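Local structure of group II chitinase (Ostrinia furnacalis, 6JAV) at residues R20-Y26 with L348-R354; S27-P33 with R68-Y72. The protein probably hydrolyses internal glycosidic bonds of chitin, the chain here being the first catalytic domain, of glycoside hydrolase family 18, within a longer chitin-binding enzyme. All blocks are in the same frame, centred on the assembly; numbering follows the deposited sequence.

Contact 1 of 2, residues R20-Y26 with L348-R354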
ATOM      1  N   ARG A  20       4.348 -13.873 -13.343  1.00 14.76           N
ATOM      2  CA  ARG A  20       4.363 -14.906 -12.322  1.00 13.68           C
ATOM      3  C   ARG A  20       3.872 -16.198 -12.949  1.00 13.79           C
ATOM      4  O   ARG A  20       3.036 -16.185 -13.864  1.00 14.57           O
ATOM      5  CB  ARG A  20       3.437 -14.511 -11.158  1.00 14.12           C
ATOM      6  CG  ARG A  20       3.998 -13.373 -10.333  1.00 12.18           C
ATOM      7  CD  ARG A  20       3.169 -13.024  -9.081  1.00 12.80           C
ATOM      8  NE  ARG A  20       3.818 -11.877  -8.437  1.00 13.47           N
ATOM      9  CZ  ARG A  20       3.176 -10.919  -7.763  1.00 11.99           C
ATOM     10  NH1 ARG A  20       1.876 -10.956  -7.610  1.00 11.35           N
ATOM     11  NH2 ARG A  20       3.865  -9.902  -7.262  1.00 13.78           N
ATOM     12  N   PRO A  21       4.358 -17.335 -12.451  1.00 15.91           N
ATOM     13  CA  PRO A  21       4.009 -18.625 -13.057  1.00 16.13           C
ATOM     14  C   PRO A  21       2.634 -19.107 -12.632  1.00 15.53           C
ATOM     15  O   PRO A  21       2.123 -18.757 -11.562  1.00 15.04           O
ATOM     16  CB  PRO A  21       5.090 -19.558 -12.497  1.00 17.16           C
ATOM     17  CG  PRO A  21       5.430 -18.970 -11.156  1.00 18.11           C
ATOM     18  CD  PRO A  21       5.342 -17.462 -11.363  1.00 15.48           C
ATOM     19  N   GLY A  22       2.039 -19.940 -13.489  1.00 16.15           N
ATOM     20  CA  GLY A  22       0.846 -20.680 -13.112  1.00 15.05           C
ATOM     21  C   GLY A  22      -0.244 -19.804 -12.533  1.00 14.17           C
ATOM     22  O   GLY A  22      -0.582 -18.744 -13.078  1.00 17.07           O
ATOM     23  N   ILE A  23      -0.813 -20.238 -11.409  1.00 14.70           N
ATOM     24  CA  ILE A  23      -1.920 -19.492 -10.826  1.00 17.09           C
ATOM     25  C   ILE A  23      -1.496 -18.147 -10.252  1.00 13.86           C
ATOM     26  O   ILE A  23      -2.367 -17.342  -9.927  1.00 17.65           O
ATOM     27  CB  ILE A  23      -2.653 -20.308  -9.747  1.00 23.10           C
ATOM     28  CG1 ILE A  23      -1.718 -20.617  -8.596  1.00 19.68           C
ATOM     29  CG2 ILE A  23      -3.275 -21.536 -10.349  1.00 24.19           C
ATOM     30  CD1 ILE A  23      -2.452 -20.911  -7.334  1.00 39.45           C
ATOM     31  N   GLY A  24      -0.195 -17.871 -10.154  1.00 14.36           N
ATOM     32  CA  GLY A  24       0.214 -16.569  -9.658  1.00 15.52           C
ATOM     33  C   GLY A  24       0.079 -15.460 -10.677  1.00 12.44           C
ATOM     34  O   GLY A  24       0.149 -14.278 -10.309  1.00 12.30           O
ATOM     35  N   LYS A  25      -0.075 -15.803 -11.949  1.00 11.99           N
ATOM     36  CA  LYS A  25      -0.256 -14.783 -12.968  1.00 12.98           C
ATOM     37  C   LYS A  25      -1.516 -13.970 -12.665  1.00 13.33           C
ATOM     38  O   LYS A  25      -2.569 -14.518 -12.318  1.00 15.29           O
ATOM     39  CB  LYS A  25      -0.380 -15.461 -14.341  1.00 14.58           C
ATOM     40  CG  LYS A  25      -0.490 -14.471 -15.503  1.00 17.69           C
ATOM     41  CD  LYS A  25      -0.508 -15.221 -16.827  1.00 19.51           C
ATOM     42  CE  LYS A  25      -0.855 -14.304 -17.966  1.00 32.09           C
ATOM     43  NZ  LYS A  25      -1.057 -15.115 -19.199  1.00 33.02           N
ATOM     44  N   TYR A  26      -1.401 -12.648 -12.782  1.00 12.22           N
ATOM     45  CA  TYR A  26      -2.541 -11.754 -12.636  1.00  9.97           C
ATOM     46  C   TYR A  26      -2.523 -10.777 -13.806  1.00 12.56           C
ATOM     47  O   TYR A  26      -1.461 -10.240 -14.148  1.00 13.87           O
ATOM     48  CB  TYR A  26      -2.401 -11.000 -11.296  1.00 10.69           C
ATOM     49  CG  TYR A  26      -3.636 -10.218 -10.880  1.00 11.05           C
ATOM     50  CD1 TYR A  26      -3.859  -8.931 -11.376  1.00 11.32           C
ATOM     51  CD2 TYR A  26      -4.580 -10.761  -9.991  1.00 10.68           C
ATOM     52  CE1 TYR A  26      -4.970  -8.216 -11.001  1.00 10.84           C
ATOM     53  CE2 TYR A  26      -5.705 -10.028  -9.586  1.00 11.33           C
ATOM     54  CZ  TYR A  26      -5.887  -8.756 -10.112  1.00 10.49           C
ATOM     55  OH  TYR A  26      -6.978  -7.987  -9.769  1.00 11.63           O
ATOM     56  N   LEU A 348      -4.129  -6.136  -5.173  1.00  8.97           N
ATOM     57  CA  LEU A 348      -5.148  -7.054  -5.694  1.00  9.36           C
ATOM     58  C   LEU A 348      -4.595  -8.457  -5.931  1.00  8.90           C
ATOM     59  O   LEU A 348      -5.262  -9.458  -5.623  1.00 10.93           O
ATOM     60  CB  LEU A 348      -5.686  -6.489  -7.013  1.00  9.59           C
ATOM     61  CG  LEU A 348      -6.691  -5.357  -6.854  1.00  9.96           C
ATOM     62  CD1 LEU A 348      -6.827  -4.541  -8.162  1.00 11.51           C
ATOM     63  CD2 LEU A 348      -8.043  -5.895  -6.395  1.00 11.45           C
ATOM     64  N   ASP A 349      -3.385  -8.541  -6.478  1.00  9.08           N
ATOM     65  CA  ASP A 349      -2.822  -9.802  -6.956  1.00  8.77           C
ATOM     66  C   ASP A 349      -2.222 -10.637  -5.846  1.00 11.03           C
ATOM     67  O   ASP A 349      -1.683 -11.711  -6.132  1.00 10.02           O
ATOM     68  CB  ASP A 349      -1.706  -9.480  -7.955  1.00 10.96           C
ATOM     69  CG  ASP A 349      -0.728  -8.462  -7.401  1.00 10.79           C
ATOM     70  OD1 ASP A 349      -0.986  -7.240  -7.552  1.00 12.30           O
ATOM     71  OD2 ASP A 349       0.268  -8.850  -6.765  1.00 11.87           O
ATOM     72  N   LEU A 350      -2.322 -10.205  -4.588  1.00  8.49           N
ATOM     73  CA  LEU A 350      -1.734 -10.945  -3.487  1.00  8.79           C
ATOM     74  C   LEU A 350      -2.760 -11.663  -2.624  1.00 10.82           C
ATOM     75  O   LEU A 350      -2.385 -12.602  -1.908  1.00  9.79           O
ATOM     76  CB  LEU A 350      -0.856 -10.029  -2.613  1.00 10.18           C
ATOM     77  CG  LEU A 350       0.272  -9.303  -3.390  1.00  9.69           C
ATOM     78  CD1 LEU A 350       0.912  -8.198  -2.528  1.00 11.35           C
ATOM     79  CD2 LEU A 350       1.351 -10.289  -3.868  1.00 11.14           C
ATOM     80  N   ASP A 351      -4.018 -11.230  -2.641  1.00 10.18           N
ATOM     81  CA  ASP A 351      -5.118 -11.964  -2.009  1.00  9.76           C
ATOM     82  C   ASP A 351      -5.329 -13.274  -2.773  1.00 10.40           C
ATOM     83  O   ASP A 351      -4.782 -13.469  -3.858  1.00 11.41           O
ATOM     84  CB  ASP A 351      -6.366 -11.071  -2.051  1.00 10.68           C
ATOM     85  CG  ASP A 351      -7.522 -11.528  -1.158  1.00 10.46           C
ATOM     86  OD1 ASP A 351      -7.403 -12.469  -0.336  1.00 10.42           O
ATOM     87  OD2 ASP A 351      -8.583 -10.885  -1.316  1.00 10.84           O
ATOM     88  N   ASP A 352      -6.113 -14.186  -2.205  1.00 10.50           N
ATOM     89  CA  ASP A 352      -6.365 -15.486  -2.850  1.00 11.05           C
ATOM     90  C   ASP A 352      -7.493 -15.351  -3.881  1.00 11.05           C
ATOM     91  O   ASP A 352      -8.604 -15.869  -3.727  1.00 11.54           O
ATOM     92  CB  ASP A 352      -6.676 -16.535  -1.789  1.00 11.54           C
ATOM     93  CG  ASP A 352      -6.787 -17.935  -2.367  1.00 16.59           C
ATOM     94  OD1 ASP A 352      -6.309 -18.162  -3.506  1.00 13.65           O
ATOM     95  OD2 ASP A 352      -7.373 -18.810  -1.683  1.00 14.07           O
ATOM     96  N   TYR A 353      -7.176 -14.648  -4.982  1.00  9.97           N
ATOM     97  CA  TYR A 353      -8.185 -14.379  -6.015  1.00 10.90           C
ATOM     98  C   TYR A 353      -8.591 -15.633  -6.784  1.00 11.59           C
ATOM     99  O   TYR A 353      -9.656 -15.630  -7.413  1.00 14.26           O
ATOM    100  CB  TYR A 353      -7.725 -13.261  -6.993  1.00 12.83           C
ATOM    101  CG  TYR A 353      -6.401 -13.559  -7.677  1.00 10.89           C
ATOM    102  CD1 TYR A 353      -5.214 -13.293  -7.034  1.00 12.27           C
ATOM    103  CD2 TYR A 353      -6.354 -14.094  -8.967  1.00 12.73           C
ATOM    104  CE1 TYR A 353      -4.003 -13.581  -7.611  1.00 12.47           C
ATOM    105  CE2 TYR A 353      -5.119 -14.390  -9.575  1.00 12.69           C
ATOM    106  CZ  TYR A 353      -3.959 -14.143  -8.876  1.00 13.27           C
ATOM    107  OH  TYR A 353      -2.691 -14.372  -9.394  1.00 17.27           O
ATOM    108  N   ARG A 354      -7.787 -16.697  -6.729  1.00 12.84           N
ATOM    109  CA  ARG A 354      -8.114 -17.947  -7.422  1.00 12.80           C
ATOM    110  C   ARG A 354      -8.778 -18.979  -6.526  1.00 15.88           C
ATOM    111  O   ARG A 354      -9.111 -20.071  -7.005  1.00 16.97           O
ATOM    112  CB  ARG A 354      -6.859 -18.547  -8.054  1.00 15.37           C
ATOM    113  CG  ARG A 354      -6.280 -17.644  -9.106  1.00 19.57           C
ATOM    114  CD  ARG A 354      -5.295 -18.376  -9.903  1.00 34.30           C
ATOM    115  NE  ARG A 354      -4.623 -17.534 -10.884  1.00 36.67           N
ATOM    116  CZ  ARG A 354      -5.090 -17.279 -12.096  1.00 31.48           C
ATOM    117  NH1 ARG A 354      -6.250 -17.795 -12.489  1.00 42.33           N
ATOM    118  NH2 ARG A 354      -4.390 -16.507 -12.913  1.00 27.83           N
TER
HETATM  119  O   HOH W   1      -0.042 -13.066  -7.949  1.00 12.04           O
HETATM  120  O   HOH W   2       2.516  -7.398  -6.489  1.00 14.88           O

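Contact 2 of 2, residues S27-P33 with R68-Y72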
ATOM      1  N   SER A  27      -3.683 -10.583 -14.435  1.00 12.56           N
ATOM      2  CA  SER A  27      -3.839  -9.693 -15.589  1.00 12.00           C
ATOM      3  C   SER A  27      -4.909  -8.654 -15.290  1.00 11.30           C
ATOM      4  O   SER A  27      -5.718  -8.851 -14.371  1.00 11.54           O
ATOM      5  CB  SER A  27      -4.324 -10.510 -16.795  1.00 14.42           C
ATOM      6  OG  SER A  27      -3.386 -11.522 -17.144  1.00 22.39           O
ATOM      7  N   PRO A  28      -5.011  -7.583 -16.082  1.00 10.87           N
ATOM      8  CA  PRO A  28      -6.084  -6.593 -15.849  1.00 12.33           C
ATOM      9  C   PRO A  28      -7.489  -7.165 -15.761  1.00 12.06           C
ATOM     10  O   PRO A  28      -8.294  -6.704 -14.939  1.00 12.31           O
ATOM     11  CB  PRO A  28      -5.937  -5.626 -17.034  1.00 11.78           C
ATOM     12  CG  PRO A  28      -4.445  -5.666 -17.354  1.00 11.97           C
ATOM     13  CD  PRO A  28      -4.038  -7.130 -17.098  1.00 12.60           C
ATOM     14  N   GLU A  29      -7.813  -8.170 -16.569  1.00 13.61           N
ATOM     15  CA  GLU A  29      -9.168  -8.701 -16.540  1.00 14.07           C
ATOM     16  C   GLU A  29      -9.445  -9.556 -15.312  1.00 13.40           C
ATOM     17  O   GLU A  29     -10.602  -9.929 -15.100  1.00 15.47           O
ATOM     18  CB  GLU A  29      -9.455  -9.482 -17.824  1.00 15.83           C
ATOM     19  CG  GLU A  29      -9.501  -8.570 -19.071  1.00 18.27           C
ATOM     20  CD  GLU A  29      -8.116  -8.088 -19.527  1.00 14.25           C
ATOM     21  OE1 GLU A  29      -7.093  -8.770 -19.219  1.00 15.94           O
ATOM     22  OE2 GLU A  29      -8.066  -7.019 -20.183  1.00 14.48           O
ATOM     23  N   ASP A  30      -8.433  -9.851 -14.488  1.00 11.87           N
ATOM     24  CA  ASP A  30      -8.692 -10.522 -13.213  1.00 13.28           C
ATOM     25  C   ASP A  30      -9.240  -9.580 -12.148  1.00 15.84           C
ATOM     26  O   ASP A  30      -9.672 -10.068 -11.091  1.00 15.45           O
ATOM     27  CB  ASP A  30      -7.418 -11.158 -12.673  1.00 12.43           C
ATOM     28  CG  ASP A  30      -6.957 -12.329 -13.516  1.00 15.11           C
ATOM     29  OD1 ASP A  30      -7.802 -13.194 -13.828  1.00 20.02           O
ATOM     30  OD2 ASP A  30      -5.760 -12.376 -13.881  1.00 15.70           O
ATOM     31  N   ILE A  31      -9.229  -8.267 -12.395  1.00 10.88           N
ATOM     32  CA  ILE A  31      -9.783  -7.327 -11.427  1.00 11.16           C
ATOM     33  C   ILE A  31     -11.272  -7.591 -11.276  1.00 12.99           C
ATOM     34  O   ILE A  31     -12.007  -7.700 -12.268  1.00 15.71           O
ATOM     35  CB  ILE A  31      -9.518  -5.883 -11.882  1.00 11.80           C
ATOM     36  CG1 ILE A  31      -8.018  -5.571 -11.916  1.00 12.19           C
ATOM     37  CG2 ILE A  31     -10.246  -4.891 -10.961  1.00 16.71           C
ATOM     38  CD1 ILE A  31      -7.733  -4.234 -12.600  1.00 14.54           C
ATOM     39  N   ASP A  32     -11.721  -7.718 -10.033  1.00 13.40           N
ATOM     40  CA  ASP A  32     -13.134  -7.887  -9.727  1.00 14.72           C
ATOM     41  C   ASP A  32     -13.740  -6.518  -9.455  1.00 13.57           C
ATOM     42  O   ASP A  32     -13.455  -5.924  -8.400  1.00 14.44           O
ATOM     43  CB  ASP A  32     -13.297  -8.781  -8.508  1.00 13.93           C
ATOM     44  CG  ASP A  32     -14.747  -9.108  -8.214  1.00 14.47           C
ATOM     45  OD1 ASP A  32     -15.674  -8.348  -8.608  1.00 15.31           O
ATOM     46  OD2 ASP A  32     -14.966 -10.163  -7.562  1.00 17.90           O
ATOM     47  N   PRO A  33     -14.577  -5.984 -10.353  1.00 14.23           N
ATOM     48  CA  PRO A  33     -15.081  -4.609 -10.193  1.00 16.99           C
ATOM     49  C   PRO A  33     -16.099  -4.441  -9.080  1.00 15.59           C
ATOM     50  O   PRO A  33     -16.470  -3.299  -8.783  1.00 21.53           O
ATOM     51  CB  PRO A  33     -15.707  -4.302 -11.567  1.00 19.47           C
ATOM     52  CG  PRO A  33     -16.148  -5.637 -12.081  1.00 21.59           C
ATOM     53  CD  PRO A  33     -15.087  -6.634 -11.571  1.00 16.59           C
ATOM     54  N   ARG A  68      -6.409  -1.388 -20.504  1.00  9.90           N
ATOM     55  CA  ARG A  68      -7.188  -2.481 -19.959  1.00  8.86           C
ATOM     56  C   ARG A  68      -7.510  -2.284 -18.482  1.00  9.55           C
ATOM     57  O   ARG A  68      -8.416  -2.960 -17.978  1.00 13.34           O
ATOM     58  CB  ARG A  68      -6.443  -3.799 -20.199  1.00 10.56           C
ATOM     59  CG  ARG A  68      -6.517  -4.231 -21.689  1.00  9.29           C
ATOM     60  CD  ARG A  68      -5.367  -5.143 -22.005  1.00 12.01           C
ATOM     61  NE  ARG A  68      -5.475  -6.400 -21.281  1.00 10.90           N
ATOM     62  CZ  ARG A  68      -4.571  -7.376 -21.345  1.00 12.12           C
ATOM     63  NH1 ARG A  68      -3.478  -7.239 -22.101  1.00 13.47           N
ATOM     64  NH2 ARG A  68      -4.769  -8.495 -20.673  1.00 12.86           N
ATOM     65  N   VAL A  69      -6.767  -1.450 -17.742  1.00 10.01           N
ATOM     66  CA  VAL A  69      -7.190  -1.114 -16.383  1.00  9.30           C
ATOM     67  C   VAL A  69      -8.121   0.103 -16.375  1.00  9.74           C
ATOM     68  O   VAL A  69      -9.107   0.142 -15.613  1.00  8.54           O
ATOM     69  CB  VAL A  69      -5.938  -0.930 -15.503  1.00  8.60           C
ATOM     70  CG1 VAL A  69      -6.326  -0.551 -14.064  1.00 11.95           C
ATOM     71  CG2 VAL A  69      -5.150  -2.244 -15.464  1.00 10.60           C
ATOM     72  N   VAL A  70      -7.849   1.093 -17.240  1.00  9.76           N
ATOM     73  CA  VAL A  70      -8.764   2.223 -17.401  1.00  9.68           C
ATOM     74  C   VAL A  70     -10.155   1.759 -17.853  1.00 10.20           C
ATOM     75  O   VAL A  70     -11.150   2.450 -17.606  1.00 11.33           O
ATOM     76  CB  VAL A  70      -8.089   3.266 -18.320  1.00 12.29           C
ATOM     77  CG1 VAL A  70      -9.083   4.319 -18.796  1.00 15.39           C
ATOM     78  CG2 VAL A  70      -6.918   3.932 -17.577  1.00 11.04           C
ATOM     79  N   GLU A  71     -10.253   0.580 -18.480  1.00 10.25           N
ATOM     80  CA  GLU A  71     -11.528  -0.072 -18.764  1.00 11.40           C
ATOM     81  C   GLU A  71     -12.493  -0.025 -17.590  1.00 12.22           C
ATOM     82  O   GLU A  71     -13.712   0.106 -17.778  1.00 12.63           O
ATOM     83  CB  GLU A  71     -11.245  -1.551 -19.087  1.00 13.60           C
ATOM     84  CG  GLU A  71     -12.396  -2.527 -18.821  1.00 15.18           C
ATOM     85  CD  GLU A  71     -13.385  -2.449 -19.956  1.00 18.39           C
ATOM     86  OE1 GLU A  71     -13.012  -1.796 -20.969  1.00 19.92           O
ATOM     87  OE2 GLU A  71     -14.513  -2.989 -19.821  1.00 15.43           O
ATOM     88  N   TYR A  72     -11.977  -0.134 -16.370  1.00 10.61           N
ATOM     89  CA  TYR A  72     -12.856  -0.258 -15.212  1.00 11.16           C
ATOM     90  C   TYR A  72     -13.613   1.023 -14.876  1.00 10.03           C
ATOM     91  O   TYR A  72     -14.561   0.962 -14.075  1.00 11.64           O
ATOM     92  CB  TYR A  72     -12.099  -0.848 -14.007  1.00 11.02           C
ATOM     93  CG  TYR A  72     -11.841  -2.316 -14.253  1.00 11.89           C
ATOM     94  CD1 TYR A  72     -12.795  -3.270 -13.929  1.00 16.01           C
ATOM     95  CD2 TYR A  72     -10.686  -2.754 -14.888  1.00 13.94           C
ATOM     96  CE1 TYR A  72     -12.599  -4.621 -14.201  1.00 15.20           C
ATOM     97  CE2 TYR A  72     -10.481  -4.106 -15.168  1.00 14.26           C
ATOM     98  CZ  TYR A  72     -11.436  -5.028 -14.824  1.00 14.51           C
ATOM     99  OH  TYR A  72     -11.199  -6.341 -15.105  1.00 17.21           O
TER
HETATM  100  O   HOH W   3      -9.802  -4.679 -19.514  1.00 21.64           O

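Contact 1 of 2, residues R20-Y26 with L348-R354
Y26 loses the most surface here, with D349 over one face of its ring and Y353 at its edge. CB of D349 lies 4.0 Å from the centroid of the Y26 ring in a CH-pi contact, while the edge of the Y26 ring meets the face of Y353 in a T-shaped pair, centroids 4.9 Å apart and planes at 86°. At its far end, OH of Y26 packs 3.4 Å from CB of L348. R354 and Y353 both reach for the backbone of the turn at 22-25. NE of R354 donates a very short hydrogen bond to O of I23 (2.5 Å), its NH2 another to O of K25 (2.8 Å), and the same carbonyl accepts from OH of Y353 at 2.9 Å. The two segments follow adjacent parallel strands of the TIM barrel, 8-14 and 342-346, so the contact joins the loops that follow the first and last strands, which pair to close the barrel. Beside the tyrosines, NH1 of R20 forms a salt bridge with OD2 of D349 (2.8 Å), whose OD1 is hydrogen-bonded to T14. A water links NH1 of R20 and the carbonyls of G24 and D349; R20 also touches the bound inhibitor.

Contact 2 of 2, residues S27-P33 with R68-Y72
At the start of 27-33, N of S27, just before the 3-10 segment 28-30, donates a hydrogen bond to OD2 of D30 (2.8 Å). P28 follows and lays its ring against the helix: its CB lies 3.7 Å from CB of R68 and 3.8 Å from CG2 of V69, with its CD over one face of the R68 guanidinium. O of P28 accepts a hydrogen bond from OH of Y72 (2.9 Å). E29 holds the R68 guanidinium side-on, OE1 to NH2 of R68 at 2.8 Å and OE2 to NE of R68 at 2.9 Å, a bidentate salt bridge on the outer side of the contact. In the TIM barrel this is the connection from strand 8-14 to strand 38-46, meeting the end of helix 65-70, which precedes strand 78-84; I39 of strand 38-46 underlies I31, V69 and Y72. I31 covers the Y72 ring, CG2 4.0 Å from its centroid in a CH-pi contact, and reaches V69 with CD1. Finally, CB of P33 meets the ring edge at CD1 of Y72, 3.9 Å away.

The first segments of the two contacts are consecutive, so residues 20-33 form one continuous run that meets the loop after the last barrel strand in contact 1 and helix 65-70 in contact 2. The centres of the two contacts lie about 14 Å apart, on the same side of the chain's centre, yet they touch directly: OH of Y26 packs 3.3 Å from CA of I31, and CD1 of L348 lies 4.1 Å from CG1 of I31. Along the chain, contact 2 falls between the two segments of contact 1. Contact 1 reaches the inhibitor pocket through R20, whose side chain is about 3 Å from the ligand, whereas none of contact 2's residues belongs to that pocket.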